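Local coordinates for regulatory protein cox (Enterobacteria phage P2, PDB 4LHF) that is a helix-turn-helix DNA-binding protein that represses the phage Pc promoter, which controls the immunity repressor gene C and the integrase gene int, at residues 15-20 with 26-31; 36-41 with 59-64. One frame throughout, in Å; residues are numbered along the deposited sequence.

Contact 1. Residues 15-20 with 26-31; sequences QEFAKL and GAVRRM
Val28 pushes both of its methyl groups into the neighbouring helix, and each finds a different residue there. CG2 meets the methyl of Ala18, with 3.6 Å between Val28 CG2 and Ala18 CB, and it also lies 3.8 Å from Ala18 CA, so it rests against the helix backbone as well as against the methyl. The other branch, CG1, turns to the aromatic side: it comes to the edge of the Phe17 ring, close to the ring plane, at a looser 4.5 Å from Phe17 CD2. The torsion explains the division of labour. With CG1 anti to the backbone N (chi1 174°), CG2 falls anti to the carbonyl carbon, and the two methyls spread over consecutive residues of the opposing helix.

Ala18 and Phe17 both start out toward Val28, but they differ in reach. The alanine ends at its CB, which lets the helices come near, the alpha carbons of Ala18 and Val28 being 6.2 Å apart. Only the CD2 edge of the Phe17 ring comes near the valine; from there the ring runs on away from it. All three residues are buried and the contact is purely apolar.

The two segments belong to helices 14-21 and 25-34, the consecutive pair of the helix-turn-helix through which proteins of this kind usually read DNA. Tyr14 and Ile21 of the first helix, with Lys23 of the turn, also touch Val28. Phe17 packs against Ile12 of strand 11-13 and also reaches helix 59-72.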
# COMPACT_ATOMS: atom_id res chain seq x y z
N GLN A 15 -0.03 6.80 8.90
CA GLN A 15 -1.24 6.98 9.69
C GLN A 15 -2.42 7.36 8.80
O GLN A 15 -3.53 6.86 8.99
CB GLN A 15 -1.03 8.06 10.76
CG GLN A 15 0.16 7.81 11.67
CD GLN A 15 1.42 8.50 11.20
OE1 GLN A 15 1.71 8.54 10.00
NE2 GLN A 15 2.18 9.06 12.13
N GLU A 16 -2.18 8.24 7.84
CA GLU A 16 -3.20 8.63 6.88
C GLU A 16 -3.58 7.44 6.01
O GLU A 16 -4.76 7.22 5.71
CB GLU A 16 -2.70 9.78 6.00
CG GLU A 16 -3.67 10.21 4.91
CD GLU A 16 -4.87 10.97 5.44
OE1 GLU A 16 -4.89 11.32 6.64
OE2 GLU A 16 -5.81 11.22 4.65
N PHE A 17 -2.57 6.67 5.60
CA PHE A 17 -2.79 5.45 4.83
C PHE A 17 -3.62 4.47 5.65
O PHE A 17 -4.45 3.75 5.11
CB PHE A 17 -1.45 4.82 4.45
CG PHE A 17 -1.58 3.61 3.57
CD1 PHE A 17 -1.73 3.75 2.20
CD2 PHE A 17 -1.55 2.34 4.11
CE1 PHE A 17 -1.85 2.65 1.38
CE2 PHE A 17 -1.67 1.23 3.30
CZ PHE A 17 -1.82 1.38 1.93
N ALA A 18 -3.38 4.46 6.96
CA ALA A 18 -4.16 3.64 7.87
C ALA A 18 -5.62 4.10 7.89
O ALA A 18 -6.53 3.28 7.88
CB ALA A 18 -3.58 3.71 9.27
N LYS A 19 -5.82 5.41 7.90
CA LYS A 19 -7.17 5.97 7.86
C LYS A 19 -7.88 5.60 6.57
O LYS A 19 -9.09 5.39 6.56
CB LYS A 19 -7.14 7.50 8.00
CG LYS A 19 -6.51 8.02 9.27
CD LYS A 19 -6.92 9.46 9.51
CE LYS A 19 -6.00 10.14 10.52
NZ LYS A 19 -4.71 10.57 9.91
N LEU A 20 -7.12 5.51 5.48
CA LEU A 20 -7.70 5.22 4.17
C LEU A 20 -8.20 3.78 4.04
O LEU A 20 -9.24 3.53 3.43
CB LEU A 20 -6.71 5.54 3.05
CG LEU A 20 -6.40 7.02 2.81
CD1 LEU A 20 -5.48 7.18 1.61
CD2 LEU A 20 -7.69 7.80 2.61
N GLY A 26 -1.35 0.89 14.62
CA GLY A 26 -0.51 -0.20 15.06
C GLY A 26 -0.50 -1.34 14.06
O GLY A 26 0.55 -1.93 13.79
N ALA A 27 -1.67 -1.65 13.52
CA ALA A 27 -1.80 -2.69 12.51
C ALA A 27 -0.92 -2.41 11.30
O ALA A 27 -0.22 -3.29 10.81
CB ALA A 27 -3.25 -2.83 12.08
N VAL A 28 -0.96 -1.16 10.84
CA VAL A 28 -0.19 -0.76 9.67
C VAL A 28 1.31 -0.76 9.95
O VAL A 28 2.10 -1.16 9.09
CB VAL A 28 -0.65 0.62 9.14
CG1 VAL A 28 0.26 1.10 8.02
CG2 VAL A 28 -2.08 0.53 8.65
N ARG A 29 1.70 -0.33 11.14
CA ARG A 29 3.11 -0.36 11.51
C ARG A 29 3.60 -1.80 11.56
O ARG A 29 4.73 -2.10 11.17
CB ARG A 29 3.35 0.35 12.84
CG ARG A 29 4.53 1.31 12.81
CD ARG A 29 4.93 1.75 14.21
NE ARG A 29 3.77 2.05 15.05
CZ ARG A 29 3.39 1.31 16.08
NH1 ARG A 29 2.32 1.65 16.78
NH2 ARG A 29 4.08 0.22 16.41
N ARG A 30 2.73 -2.70 12.03
CA ARG A 30 3.03 -4.13 12.02
C ARG A 30 3.17 -4.66 10.59
O ARG A 30 4.01 -5.52 10.33
CB ARG A 30 1.97 -4.91 12.79
CG ARG A 30 2.04 -4.72 14.31
CD ARG A 30 1.16 -5.72 15.05
NE ARG A 30 -0.24 -5.30 15.15
CZ ARG A 30 -0.72 -4.53 16.12
NH1 ARG A 30 0.09 -4.07 17.07
NH2 ARG A 30 -2.01 -4.21 16.14
N MET A 31 2.33 -4.14 9.69
CA MET A 31 2.43 -4.50 8.28
C MET A 31 3.78 -4.08 7.72
O MET A 31 4.40 -4.82 6.96
CB MET A 31 1.32 -3.82 7.47
CG MET A 31 -0.09 -4.29 7.80
SD MET A 31 -1.33 -3.54 6.72
CE MET A 31 -0.84 -4.21 5.14

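Contact 2. Residues 36-41 with 59-64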
# COMPACT_ATOMS: atom_id res chain seq x y z
N LYS A 36 5.21 -5.60 4.30
CA LYS A 36 4.07 -5.75 3.39
C LYS A 36 3.80 -4.52 2.53
O LYS A 36 2.96 -4.57 1.63
CB LYS A 36 2.80 -6.07 4.18
CG LYS A 36 2.82 -7.38 4.95
CD LYS A 36 1.46 -7.62 5.57
CE LYS A 36 1.47 -8.79 6.53
NZ LYS A 36 0.13 -9.02 7.13
N LEU A 37 4.49 -3.42 2.81
CA LEU A 37 4.15 -2.15 2.16
C LEU A 37 5.36 -1.41 1.59
O LEU A 37 6.43 -1.41 2.18
CB LEU A 37 3.41 -1.24 3.14
CG LEU A 37 2.06 -1.76 3.67
CD1 LEU A 37 1.52 -0.83 4.73
CD2 LEU A 37 1.08 -1.89 2.52
N PRO A 38 5.17 -0.76 0.42
CA PRO A 38 6.20 0.09 -0.17
C PRO A 38 6.40 1.32 0.69
O PRO A 38 5.47 2.11 0.86
CB PRO A 38 5.60 0.46 -1.53
CG PRO A 38 4.13 0.31 -1.36
CD PRO A 38 3.95 -0.83 -0.41
N VAL A 39 7.60 1.49 1.22
CA VAL A 39 7.84 2.46 2.28
C VAL A 39 9.07 3.33 2.06
O VAL A 39 10.10 2.86 1.56
CB VAL A 39 7.91 1.75 3.65
CG1 VAL A 39 8.96 2.36 4.55
CG2 VAL A 39 6.54 1.77 4.33
N ILE A 40 8.95 4.61 2.40
CA ILE A 40 10.08 5.52 2.45
C ILE A 40 10.23 6.00 3.88
O ILE A 40 9.24 6.24 4.57
CB ILE A 40 9.87 6.73 1.54
CG1 ILE A 40 9.61 6.27 0.11
CG2 ILE A 40 11.08 7.66 1.59
CD1 ILE A 40 9.46 7.40 -0.86
N ASP A 41 11.47 6.15 4.34
CA ASP A 41 11.73 6.58 5.70
C ASP A 41 12.25 8.02 5.75
O ASP A 41 13.30 8.33 5.18
CB ASP A 41 12.72 5.64 6.38
CG ASP A 41 12.91 5.96 7.85
OD1 ASP A 41 11.94 5.81 8.61
OD2 ASP A 41 14.02 6.37 8.23
N LEU A 59 2.82 5.78 -2.86
CA LEU A 59 1.60 5.32 -3.53
C LEU A 59 1.72 4.75 -4.96
O LEU A 59 1.00 3.82 -5.30
CB LEU A 59 0.53 6.42 -3.48
CG LEU A 59 0.17 6.85 -2.06
CD1 LEU A 59 -0.71 8.09 -2.06
CD2 LEU A 59 -0.53 5.70 -1.34
N PRO A 60 2.61 5.32 -5.80
CA PRO A 60 2.76 4.73 -7.13
C PRO A 60 3.17 3.26 -7.10
O PRO A 60 2.61 2.45 -7.83
CB PRO A 60 3.87 5.57 -7.76
CG PRO A 60 3.74 6.89 -7.11
CD PRO A 60 3.33 6.60 -5.69
N ALA A 61 4.13 2.93 -6.24
CA ALA A 61 4.58 1.55 -6.09
C ALA A 61 3.45 0.67 -5.60
O ALA A 61 3.27 -0.46 -6.07
CB ALA A 61 5.76 1.48 -5.13
N TRP A 62 2.67 1.19 -4.66
CA TRP A 62 1.55 0.48 -4.07
C TRP A 62 0.50 0.13 -5.12
O TRP A 62 0.13 -1.03 -5.28
CB TRP A 62 0.94 1.32 -2.94
CG TRP A 62 -0.38 0.84 -2.42
CD1 TRP A 62 -1.58 1.49 -2.51
CD2 TRP A 62 -0.64 -0.37 -1.70
NE1 TRP A 62 -2.57 0.75 -1.91
CE2 TRP A 62 -2.02 -0.39 -1.40
CE3 TRP A 62 0.16 -1.44 -1.29
CZ2 TRP A 62 -2.61 -1.44 -0.71
CZ3 TRP A 62 -0.44 -2.48 -0.60
CH2 TRP A 62 -1.81 -2.48 -0.32
N ASN A 63 0.04 1.14 -5.85
CA ASN A 63 -1.01 0.95 -6.85
C ASN A 63 -0.57 0.16 -8.08
O ASN A 63 -1.33 -0.66 -8.60
CB ASN A 63 -1.63 2.29 -7.24
CG ASN A 63 -2.42 2.92 -6.12
OD1 ASN A 63 -3.24 2.26 -5.47
ND2 ASN A 63 -2.18 4.20 -5.86
N ASN A 64 0.65 0.40 -8.54
CA ASN A 64 1.21 -0.39 -9.62
C ASN A 64 1.38 -1.85 -9.20
O ASN A 64 1.21 -2.76 -10.01
CB ASN A 64 2.55 0.18 -10.09
CG ASN A 64 2.40 1.55 -10.72
OD1 ASN A 64 1.32 1.92 -11.18
ND2 ASN A 64 3.49 2.32 -10.75
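Trp62 runs from its helix along Pro38 to Leu37. CB comes first, 3.7 Å from Pro38 CG, so the proline ring already leans on the root of the side chain; the same Pro38 CG is 3.7 Å from the backbone N of Trp62. With CG anti to the backbone N (chi1 169°), the indole then extends away from the helix. On its six-membered ring, CE3 is shared: Pro38 CD and Leu37 CD2 each approach it to 3.9 Å. One atom further, CZ3 makes the closest approach, 3.5 Å to Leu37 CD2, and CH2 touches that methyl more loosely. Both aliphatic groups reach the indole at a slant.

Beside this, one helix position back, the methyl of Ala61 meets Pro38 at 3.7 Å between the two CB atoms. Pro38 thus has CB on the alanine, with CG and CD on the tryptophan.

Leu37, which also rests on Met31 of helix 25-34, and Pro38 link that helix to strand 39-42; Pro38 shares a backbone hydrogen bond with Tyr58 of strand 54-58. Strands 39-42 and 54-58 form an antiparallel hairpin, consistent with the wing of a winged-helix fold, and the contact packs its base on helix 59-72.

How the contacts relate
From the N terminus, strand 11-13 leads into helix 14-21, and contact 1 closes the short turn to helix 25-34. The chain then leaves that helix through a link where Met31 O probably accepts a hydrogen bond from Lys36 N. Contact 2 opens at this point and closes a longer loop, comprising the antiparallel strands 39-42 and 54-58, when helix 59-72 begins. The two loops follow in series, neither nested nor crossed. They still touch in space: Val28 CG1 packs on Leu37 CD1 at 4.0 Å, and the rings of Phe17 and Trp62 meet edge-to-face. A continuous run of apolar side chains thereby joins the helix-turn-helix, the link before strand 39-42 and helix 59-72.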